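Local coordinates for ABC transporter, periplasmic substrate-binding protein (Vibrio cholerae O1 biovar eltor, PDB 1TWY) that probably binds phosphate in the periplasm and delivers it to an ABC-type membrane transporter, as a substrate-binding protein of the periplasmic binding protein superfamily, at residues M190-L193 with V194-T198; G202-S205 with I206-D210; K253-I256 with A257-S261. All blocks are in the same frame, centred on the assembly; numbering follows the deposited sequence.

Contact 1: M190-L193 with V194-T198; sequences MKTL and VNHNT
The C-terminal end of helix 187-196 is closed here by an asparagine side chain, with the carboxamide of Asn197 turned back onto the last turn to reach the carbonyl of Leu193. ND2 of Asn197 lies 2.7 Å from O of Leu193, in a nearly straight bond of 168°, and this acceptor falls almost in the plane of the Asn197 amide. CG of Asn197 stands beside its own backbone N (chi1 -60°), which folds the amide toward the helix. His196 N also donates to Leu193 O, at 3.3 Å, but from above the carbonyl plane, so two donors grip one oxygen from different directions. Asparagine suits this place because its short carboxamide can bend back and give an N-H to a carbonyl at the helix end. ND2 also rests 3.6 Å from CD1 of Leu193.

One turn earlier the bonds are regular: Val194 N to Met190 O at 3.0 Å and Asn195 N to Lys191 O at 2.8 Å. The His196 N bond to Thr192 O is weak, in keeping with a helix that is running out. Thr192 and His196 point the same way along the exposed side, methyl CG2 of Thr192 lying 3.9 Å from ND1 of His196.

The opposite chemistry marks the inner side, where selenomethionine Met190 and Val194 make a loose apolar pair, SE to CG2 4.4 Å. Met190 packs on strands 145-149, 182-184 and 200-205, Leu193 joins it on the first two, and Val194 reaches Ala200, so the helix lies against the sheet.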
HETATM    1  N   MSE A 190     -12.860   9.456   2.975  1.00 15.56           N
HETATM    2  CA  MSE A 190     -12.742   8.673   4.187  1.00 15.20           C
HETATM    3  C   MSE A 190     -12.592   9.552   5.410  1.00 12.00           C
HETATM    4  O   MSE A 190     -13.217   9.318   6.430  1.00 14.92           O
HETATM    5  CB  MSE A 190     -11.568   7.716   4.083  1.00 16.32           C
HETATM    6  CG  MSE A 190     -11.261   6.931   5.292  1.00 11.82           C
HETATM    7 SE   MSE A 190     -12.588   5.507   5.565  1.00 25.14          SE
HETATM    8  CE  MSE A 190     -12.131   4.340   4.487  1.00 16.57           C
ATOM      9  N   LYS A 191     -11.635  10.502   5.376  1.00 13.80           N
ATOM     10  CA  LYS A 191     -11.488  11.397   6.466  1.00 17.66           C
ATOM     11  C   LYS A 191     -12.744  12.229   6.752  1.00 14.37           C
ATOM     12  O   LYS A 191     -13.053  12.315   7.894  1.00 16.40           O
ATOM     13  CB  LYS A 191     -10.321  12.310   6.258  1.00 14.65           C
ATOM     14  CG  LYS A 191      -8.977  11.583   6.232  1.00 16.28           C
ATOM     15  CD  LYS A 191      -7.707  12.575   6.055  1.00 22.13           C
ATOM     16  CE  LYS A 191      -7.611  13.073   4.646  1.00 21.98           C
ATOM     17  NZ  LYS A 191      -6.457  14.137   4.581  1.00 18.07           N
ATOM     18  N   THR A 192     -13.396  12.758   5.732  1.00 16.74           N
ATOM     19  CA  THR A 192     -14.622  13.519   5.951  1.00 15.61           C
ATOM     20  C   THR A 192     -15.672  12.638   6.610  1.00 14.47           C
ATOM     21  O   THR A 192     -16.354  13.110   7.548  1.00 15.83           O
ATOM     22  CB  THR A 192     -15.091  14.104   4.624  1.00 17.97           C
ATOM     23  OG1 THR A 192     -14.015  14.953   4.156  1.00 19.79           O
ATOM     24  CG2 THR A 192     -16.285  14.951   4.835  1.00 18.20           C
ATOM     25  N   LEU A 193     -15.822  11.413   6.149  1.00 16.31           N
ATOM     26  CA  LEU A 193     -16.792  10.504   6.782  1.00 17.65           C
ATOM     27  C   LEU A 193     -16.502  10.233   8.195  1.00 15.78           C
ATOM     28  O   LEU A 193     -17.373  10.360   9.104  1.00 18.86           O
ATOM     29  CB  LEU A 193     -16.980   9.231   5.941  1.00 18.99           C
ATOM     30  CG  LEU A 193     -18.206   8.411   6.241  1.00 21.73           C
ATOM     31  CD1 LEU A 193     -19.515   9.100   5.845  1.00 22.72           C
ATOM     32  CD2 LEU A 193     -18.106   7.089   5.583  1.00 23.24           C
ATOM     33  N   VAL A 194     -15.250   9.898   8.519  1.00 14.27           N
ATOM     34  CA  VAL A 194     -14.826   9.647   9.879  1.00 15.22           C
ATOM     35  C   VAL A 194     -15.047  10.880  10.746  1.00 15.79           C
ATOM     36  O   VAL A 194     -15.467  10.831  11.869  1.00 15.02           O
ATOM     37  CB  VAL A 194     -13.421   9.012   9.956  1.00 12.85           C
ATOM     38  CG1 VAL A 194     -12.868   8.927  11.334  1.00 20.29           C
ATOM     39  CG2 VAL A 194     -13.408   7.640   9.372  1.00 16.84           C
ATOM     40  N   ASN A 195     -14.583  12.060  10.243  1.00 13.85           N
ATOM     41  CA  ASN A 195     -14.722  13.350  10.927  1.00 13.60           C
ATOM     42  C   ASN A 195     -16.109  13.739  11.360  1.00 13.70           C
ATOM     43  O   ASN A 195     -16.329  14.327  12.349  1.00 16.65           O
ATOM     44  CB  ASN A 195     -14.109  14.451  10.029  1.00 16.12           C
ATOM     45  CG  ASN A 195     -14.330  15.799  10.597  1.00 19.17           C
ATOM     46  OD1 ASN A 195     -15.321  16.399  10.338  1.00 22.16           O
ATOM     47  ND2 ASN A 195     -13.386  16.286  11.409  1.00 18.16           N
ATOM     48  N   HIS A 196     -17.066  13.241  10.620  1.00 15.72           N
ATOM     49  CA  HIS A 196     -18.481  13.555  10.834  1.00 17.95           C
ATOM     50  C   HIS A 196     -19.328  12.471  11.496  1.00 21.20           C
ATOM     51  O   HIS A 196     -20.510  12.724  11.730  1.00 20.68           O
ATOM     52  CB  HIS A 196     -19.118  13.931   9.514  1.00 17.84           C
ATOM     53  CG  HIS A 196     -18.884  15.323   9.108  1.00 25.03           C
ATOM     54  ND1 HIS A 196     -18.737  15.685   7.806  1.00 48.25           N
ATOM     55  CD2 HIS A 196     -18.792  16.469   9.817  1.00 44.16           C
ATOM     56  CE1 HIS A 196     -18.578  16.995   7.718  1.00 42.05           C
ATOM     57  NE2 HIS A 196     -18.638  17.493   8.911  1.00 27.17           N
ATOM     58  N   ASN A 197     -18.688  11.348  11.852  1.00 15.32           N
ATOM     59  CA  ASN A 197     -19.392  10.217  12.455  1.00 14.21           C
ATOM     60  C   ASN A 197     -18.599   9.637  13.555  1.00 13.43           C
ATOM     61  O   ASN A 197     -17.667   8.880  13.333  1.00 15.24           O
ATOM     62  CB  ASN A 197     -19.799   9.196  11.353  1.00 15.28           C
ATOM     63  CG  ASN A 197     -20.681   9.760  10.340  1.00 19.35           C
ATOM     64  OD1 ASN A 197     -21.915   9.796  10.575  1.00 18.62           O
ATOM     65  ND2 ASN A 197     -20.114  10.242   9.212  1.00 15.95           N
ATOM     66  N   THR A 198     -19.003   9.917  14.784  1.00 16.95           N
ATOM     67  CA  THR A 198     -18.391   9.402  16.019  1.00 16.43           C
ATOM     68  C   THR A 198     -18.196   7.864  16.029  1.00 19.55           C
ATOM     69  O   THR A 198     -17.274   7.366  16.614  1.00 20.54           O
ATOM     70  CB  THR A 198     -19.197   9.790  17.275  1.00 18.88           C
ATOM     71  OG1 THR A 198     -20.549   9.451  17.145  1.00 20.92           O
ATOM     72  CG2 THR A 198     -19.227  11.323  17.468  1.00 21.43           C
TER

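Contact 2: G202-S205 with I206-D210; sequences GFIS and IGSVD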
ATOM      1  N   GLY A 202     -12.046   3.678   9.951  1.00 13.45           N
ATOM      2  CA  GLY A 202     -11.595   3.475   8.609  1.00 18.52           C
ATOM      3  C   GLY A 202     -10.074   3.434   8.529  1.00 13.93           C
ATOM      4  O   GLY A 202      -9.402   3.361   9.533  1.00 16.73           O
ATOM      5  N   PHE A 203      -9.582   3.372   7.301  1.00 16.54           N
ATOM      6  CA  PHE A 203      -8.104   3.298   6.997  1.00 13.85           C
ATOM      7  C   PHE A 203      -7.821   4.290   5.874  1.00 14.10           C
ATOM      8  O   PHE A 203      -8.637   4.497   4.952  1.00 15.52           O
ATOM      9  CB  PHE A 203      -7.617   1.912   6.694  1.00 14.39           C
ATOM     10  CG  PHE A 203      -8.297   1.231   5.590  1.00 14.82           C
ATOM     11  CD1 PHE A 203      -9.463   0.508   5.809  1.00 12.96           C
ATOM     12  CD2 PHE A 203      -7.847   1.365   4.287  1.00 16.99           C
ATOM     13  CE1 PHE A 203     -10.169  -0.059   4.783  1.00 14.75           C
ATOM     14  CE2 PHE A 203      -8.592   0.776   3.236  1.00 16.93           C
ATOM     15  CZ  PHE A 203      -9.738   0.032   3.522  1.00 15.13           C
ATOM     16  N   ILE A 204      -6.650   4.872   5.909  1.00 15.97           N
ATOM     17  CA  ILE A 204      -6.166   5.837   4.901  1.00 17.85           C
ATOM     18  C   ILE A 204      -4.660   5.668   4.780  1.00 16.14           C
ATOM     19  O   ILE A 204      -3.964   5.141   5.651  1.00 17.55           O
ATOM     20  CB  ILE A 204      -6.423   7.276   5.306  1.00 15.37           C
ATOM     21  CG1 ILE A 204      -5.779   7.697   6.672  1.00 14.38           C
ATOM     22  CG2 ILE A 204      -7.946   7.648   5.324  1.00 14.55           C
ATOM     23  CD1 ILE A 204      -6.072   9.227   6.950  1.00 17.40           C
ATOM     24  N   SER A 205      -4.129   6.080   3.645  1.00 17.35           N
ATOM     25  CA  SER A 205      -2.678   6.182   3.497  1.00 19.33           C
ATOM     26  C   SER A 205      -2.081   7.069   4.611  1.00 17.48           C
ATOM     27  O   SER A 205      -2.631   8.096   4.988  1.00 18.46           O
ATOM     28  CB  SER A 205      -2.326   6.845   2.159  1.00 23.28           C
ATOM     29  OG  SER A 205      -3.167   6.421   1.067  1.00 32.41           O
ATOM     30  N   ILE A 206      -0.938   6.642   5.184  1.00 17.78           N
ATOM     31  CA  ILE A 206      -0.420   7.286   6.344  1.00 19.18           C
ATOM     32  C   ILE A 206      -0.073   8.757   6.101  1.00 18.30           C
ATOM     33  O   ILE A 206      -0.309   9.610   6.976  1.00 21.39           O
ATOM     34  CB  ILE A 206       0.799   6.457   6.872  1.00 24.31           C
ATOM     35  CG1 ILE A 206       1.161   6.928   8.240  1.00 28.36           C
ATOM     36  CG2 ILE A 206       2.023   6.559   5.852  1.00 27.99           C
ATOM     37  CD1 ILE A 206       1.983   5.915   8.951  1.00 32.68           C
ATOM     38  N   GLY A 207       0.308   9.056   4.868  1.00 20.64           N
ATOM     39  CA  GLY A 207       0.598  10.428   4.437  1.00 22.47           C
ATOM     40  C   GLY A 207      -0.590  11.348   4.404  1.00 21.61           C
ATOM     41  O   GLY A 207      -0.429  12.567   4.560  1.00 23.25           O
ATOM     42  N   SER A 208      -1.795  10.777   4.286  1.00 20.29           N
ATOM     43  CA  SER A 208      -3.029  11.572   4.248  1.00 17.49           C
ATOM     44  C   SER A 208      -3.525  11.932   5.591  1.00 15.73           C
ATOM     45  O   SER A 208      -4.452  12.709   5.688  1.00 18.21           O
ATOM     46  CB  SER A 208      -4.080  10.863   3.411  1.00 22.74           C
ATOM     47  OG  SER A 208      -4.501   9.751   4.061  1.00 31.66           O
ATOM     48  N   VAL A 209      -2.975  11.398   6.701  1.00 17.70           N
ATOM     49  CA  VAL A 209      -3.389  11.786   8.014  1.00 19.28           C
ATOM     50  C   VAL A 209      -3.369  13.260   8.258  1.00 18.67           C
ATOM     51  O   VAL A 209      -2.332  13.900   7.958  1.00 19.41           O
ATOM     52  CB  VAL A 209      -2.587  11.117   9.139  1.00 20.29           C
ATOM     53  CG1 VAL A 209      -3.006  11.622  10.547  1.00 21.89           C
ATOM     54  CG2 VAL A 209      -2.827   9.579   9.076  1.00 23.12           C
ATOM     55  N   ASP A 210      -4.443  13.811   8.754  1.00 17.48           N
ATOM     56  CA  ASP A 210      -4.434  15.222   9.195  1.00 20.54           C
ATOM     57  C   ASP A 210      -5.237  15.383  10.436  1.00 20.08           C
ATOM     58  O   ASP A 210      -5.686  14.369  11.024  1.00 18.49           O
ATOM     59  CB  ASP A 210      -4.850  16.140   8.016  1.00 16.22           C
ATOM     60  CG  ASP A 210      -6.292  15.995   7.619  1.00 19.08           C
ATOM     61  OD1 ASP A 210      -7.124  15.525   8.428  1.00 19.40           O
ATOM     62  OD2 ASP A 210      -6.683  16.367   6.476  1.00 22.26           O
TER
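Ser208 folds its hydroxyl back over the end of strand 200-205 onto the carbonyl of Ser205, where a short 3-10 turn, 206-208, follows the strand and begins the connection to strand 214-218. The tight part of the contact is this oxygen. Ser208 OG donates to Ser205 O at 2.7 Å, in the carbonyl plane and on a lone pair, while Ser208 N reaches the same atom at 2.9 Å from well above that plane. One residue therefore grips the carbonyl with both backbone and side chain. The hydroxyl sits between its own backbone N and carbonyl carbon (chi1 69°), and this brings it over the turn; serine is short enough to make the return.

Ile204 walls in the inner side of the hydroxyl, its CD1 3.3 Å from Ser208 OG and its CB close behind. It packs further on Met190 and Lys191 of helix 187-196, as a branched apolar chain can in a sheet-helix interface. To the same helix Ser205 sends its own hydroxyl, bonded to Asn187, and Asp210 a salt bridge, to Lys191.

Toward solvent the contact thins. Gly207 is exposed and brings no side chain to the turn, and Ile206 directs its CB away from the strand. The apolar side-chain contact across the turn is a light one between two methyl groups, Ile204 CD1 and Val209 CG2, 3.9 Å apart.

Contact 3: K253-I256 with A257-S261; sequences KEFI and AFLKS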
ATOM      1  N   LYS A 253      19.832  -1.364 -16.613  1.00 32.11           N
ATOM      2  CA  LYS A 253      20.738  -1.234 -15.470  1.00 33.34           C
ATOM      3  C   LYS A 253      20.927   0.236 -15.034  1.00 32.47           C
ATOM      4  O   LYS A 253      20.927   0.570 -13.867  1.00 30.12           O
ATOM      5  CB  LYS A 253      22.088  -1.909 -15.794  1.00 37.14           C
ATOM      6  CG  LYS A 253      21.890  -3.422 -15.948  1.00 48.35           C
ATOM      7  CD  LYS A 253      23.172  -4.296 -15.760  1.00 52.77           C
ATOM      8  CE  LYS A 253      24.366  -3.825 -16.571  1.00 54.28           C
ATOM      9  NZ  LYS A 253      25.162  -5.015 -17.083  1.00 50.50           N
ATOM     10  N   GLU A 254      21.026   1.143 -15.985  1.00 29.61           N
ATOM     11  CA  GLU A 254      21.106   2.540 -15.702  1.00 31.38           C
ATOM     12  C   GLU A 254      19.836   3.120 -14.995  1.00 26.57           C
ATOM     13  O   GLU A 254      19.957   3.933 -14.078  1.00 29.60           O
ATOM     14  CB  GLU A 254      21.420   3.291 -16.995  1.00 34.12           C
ATOM     15  CG  GLU A 254      21.779   4.731 -16.817  1.00 41.62           C
ATOM     16  CD  GLU A 254      22.381   5.370 -18.097  1.00 56.36           C
ATOM     17  OE1 GLU A 254      22.687   4.660 -19.103  1.00 56.62           O
ATOM     18  OE2 GLU A 254      22.549   6.601 -18.090  1.00 61.21           O
ATOM     19  N   PHE A 255      18.665   2.697 -15.418  1.00 26.78           N
ATOM     20  CA  PHE A 255      17.457   3.154 -14.715  1.00 27.56           C
ATOM     21  C   PHE A 255      17.395   2.563 -13.277  1.00 21.23           C
ATOM     22  O   PHE A 255      17.044   3.292 -12.283  1.00 23.95           O
ATOM     23  CB  PHE A 255      16.188   2.809 -15.500  1.00 24.00           C
ATOM     24  CG  PHE A 255      14.988   3.455 -14.941  1.00 26.84           C
ATOM     25  CD1 PHE A 255      14.881   4.840 -14.897  1.00 27.88           C
ATOM     26  CD2 PHE A 255      13.948   2.695 -14.411  1.00 26.58           C
ATOM     27  CE1 PHE A 255      13.810   5.442 -14.377  1.00 26.09           C
ATOM     28  CE2 PHE A 255      12.840   3.307 -13.851  1.00 27.41           C
ATOM     29  CZ  PHE A 255      12.742   4.642 -13.841  1.00 24.17           C
ATOM     30  N   ILE A 256      17.720   1.304 -13.136  1.00 24.00           N
ATOM     31  CA  ILE A 256      17.782   0.665 -11.809  1.00 23.29           C
ATOM     32  C   ILE A 256      18.755   1.381 -10.867  1.00 23.10           C
ATOM     33  O   ILE A 256      18.400   1.775  -9.706  1.00 23.04           O
ATOM     34  CB  ILE A 256      18.137  -0.829 -11.930  1.00 22.19           C
ATOM     35  CG1 ILE A 256      17.061  -1.590 -12.710  1.00 22.57           C
ATOM     36  CG2 ILE A 256      18.325  -1.486 -10.550  1.00 23.89           C
ATOM     37  CD1 ILE A 256      15.811  -1.918 -11.874  1.00 29.52           C
ATOM     38  N   ALA A 257      19.971   1.669 -11.352  1.00 25.00           N
ATOM     39  CA  ALA A 257      20.842   2.555 -10.587  1.00 24.99           C
ATOM     40  C   ALA A 257      20.290   3.898 -10.098  1.00 24.60           C
ATOM     41  O   ALA A 257      20.466   4.292  -8.934  1.00 24.98           O
ATOM     42  CB  ALA A 257      22.198   2.864 -11.400  1.00 21.15           C
ATOM     43  N   PHE A 258      19.660   4.591 -11.002  1.00 24.42           N
ATOM     44  CA  PHE A 258      18.983   5.824 -10.654  1.00 24.59           C
ATOM     45  C   PHE A 258      17.930   5.623  -9.511  1.00 20.85           C
ATOM     46  O   PHE A 258      17.769   6.452  -8.647  1.00 19.41           O
ATOM     47  CB  PHE A 258      18.279   6.378 -11.881  1.00 19.87           C
ATOM     48  CG  PHE A 258      17.281   7.444 -11.576  1.00 22.28           C
ATOM     49  CD1 PHE A 258      17.666   8.676 -11.219  1.00 26.89           C
ATOM     50  CD2 PHE A 258      15.870   7.151 -11.639  1.00 23.97           C
ATOM     51  CE1 PHE A 258      16.752   9.640 -10.938  1.00 27.25           C
ATOM     52  CE2 PHE A 258      14.956   8.123 -11.376  1.00 28.92           C
ATOM     53  CZ  PHE A 258      15.367   9.368 -11.060  1.00 31.66           C
ATOM     54  N   LEU A 259      17.211   4.483  -9.537  1.00 21.50           N
ATOM     55  CA  LEU A 259      16.188   4.222  -8.554  1.00 20.25           C
ATOM     56  C   LEU A 259      16.778   4.043  -7.186  1.00 22.23           C
ATOM     57  O   LEU A 259      16.140   4.250  -6.187  1.00 24.86           O
ATOM     58  CB  LEU A 259      15.280   3.020  -8.909  1.00 19.48           C
ATOM     59  CG  LEU A 259      14.396   3.167 -10.114  1.00 19.98           C
ATOM     60  CD1 LEU A 259      13.627   1.851 -10.387  1.00 24.62           C
ATOM     61  CD2 LEU A 259      13.447   4.312  -9.906  1.00 18.75           C
ATOM     62  N   LYS A 260      18.070   3.735  -7.148  1.00 22.50           N
ATOM     63  CA  LYS A 260      18.822   3.536  -5.942  1.00 18.29           C
ATOM     64  C   LYS A 260      19.643   4.749  -5.477  1.00 20.88           C
ATOM     65  O   LYS A 260      20.181   4.770  -4.406  1.00 24.97           O
ATOM     66  CB  LYS A 260      19.760   2.390  -6.225  1.00 22.88           C
ATOM     67  CG  LYS A 260      19.030   1.000  -6.367  1.00 26.69           C
ATOM     68  CD  LYS A 260      20.047  -0.156  -6.430  1.00 26.17           C
ATOM     69  CE  LYS A 260      19.244  -1.396  -6.782  1.00 28.10           C
ATOM     70  NZ  LYS A 260      20.061  -2.630  -6.729  1.00 28.73           N
ATOM     71  N   SER A 261      19.571   5.796  -6.279  1.00 19.39           N
ATOM     72  CA  SER A 261      20.323   7.019  -6.093  1.00 21.26           C
ATOM     73  C   SER A 261      19.646   7.987  -5.085  1.00 22.83           C
ATOM     74  O   SER A 261      18.421   7.991  -4.810  1.00 21.36           O
ATOM     75  CB  SER A 261      20.447   7.725  -7.431  1.00 21.57           C
ATOM     76  OG  SER A 261      19.325   8.507  -7.829  1.00 26.27           O
TER
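The ring of Phe255 carries Leu259 over one face: CG of Leu259 stands 4.0 Å above the ring plane, offset toward the rim, and its methyl CD1 comes to 3.8 Å from CE2 of Phe255. The branched end of leucine spreads across this side of the ring, CD2 lying 4.0 Å from CZ. Beside it the ring of Phe258 approaches obliquely, its plane at 31° to that of Phe255, and the nearest carbons, Phe255 CE1 and Phe258 CD2, are 3.8 Å apart. The three-residue spacing puts both phenylalanines on one side of the helix, and their similar first torsions (chi1 -170° and 166°) swing the rings in a like direction, so that these carbons meet. There Tyr49 of helix 36-52 meets them both, edge-to-face with Phe255.

Regular backbone bonds set this spacing. Ala257 N donates to Lys253 O at 2.9 Å and Leu259 N to Phe255 O at 3.0 Å, whereas Lys260 N to Ile256 O is weak. Ile256 and the extended chain of Lys260 run side by side, CG2 to CE 3.9 Å; the long aliphatic stem lets Lys260 cover the isoleucine while its amino end makes a cation-pi contact with Phe98.

At the end, Ser261 OG donates to Phe258 O at 2.7 Å. Ser261 is the N-cap of helix 262-270, its OG also making a weak bond to Ala264 N. The whole is an amphipathic helix of an alpha/beta lobe: Ala257 and Lys253 occupy exposed positions, and its large apolar residues pack on helix 36-52 and on strands 79-82, 96-109 and 236-243.

Contacts 1 and 2 touch; they lie in the same lobe and join helix 187-196 to strand 200-205 and the turn after it, through apolar packing and through Lys191, whose NZ reaches Ser208 O. Contact 3 stands apart, its centre about 41 Å from that of contact 1 and on the opposite side of the chain's centre. Contacts 1 and 3 are both helix ends, partly buried, but contact 1 finishes with an asparagine amide and contact 3 with a serine shared with the next helix. Aromatic and aliphatic packing dominates contact 3, whereas contact 2, a surface turn after a buried strand, depends on a carbonyl that accepts two hydrogen bonds.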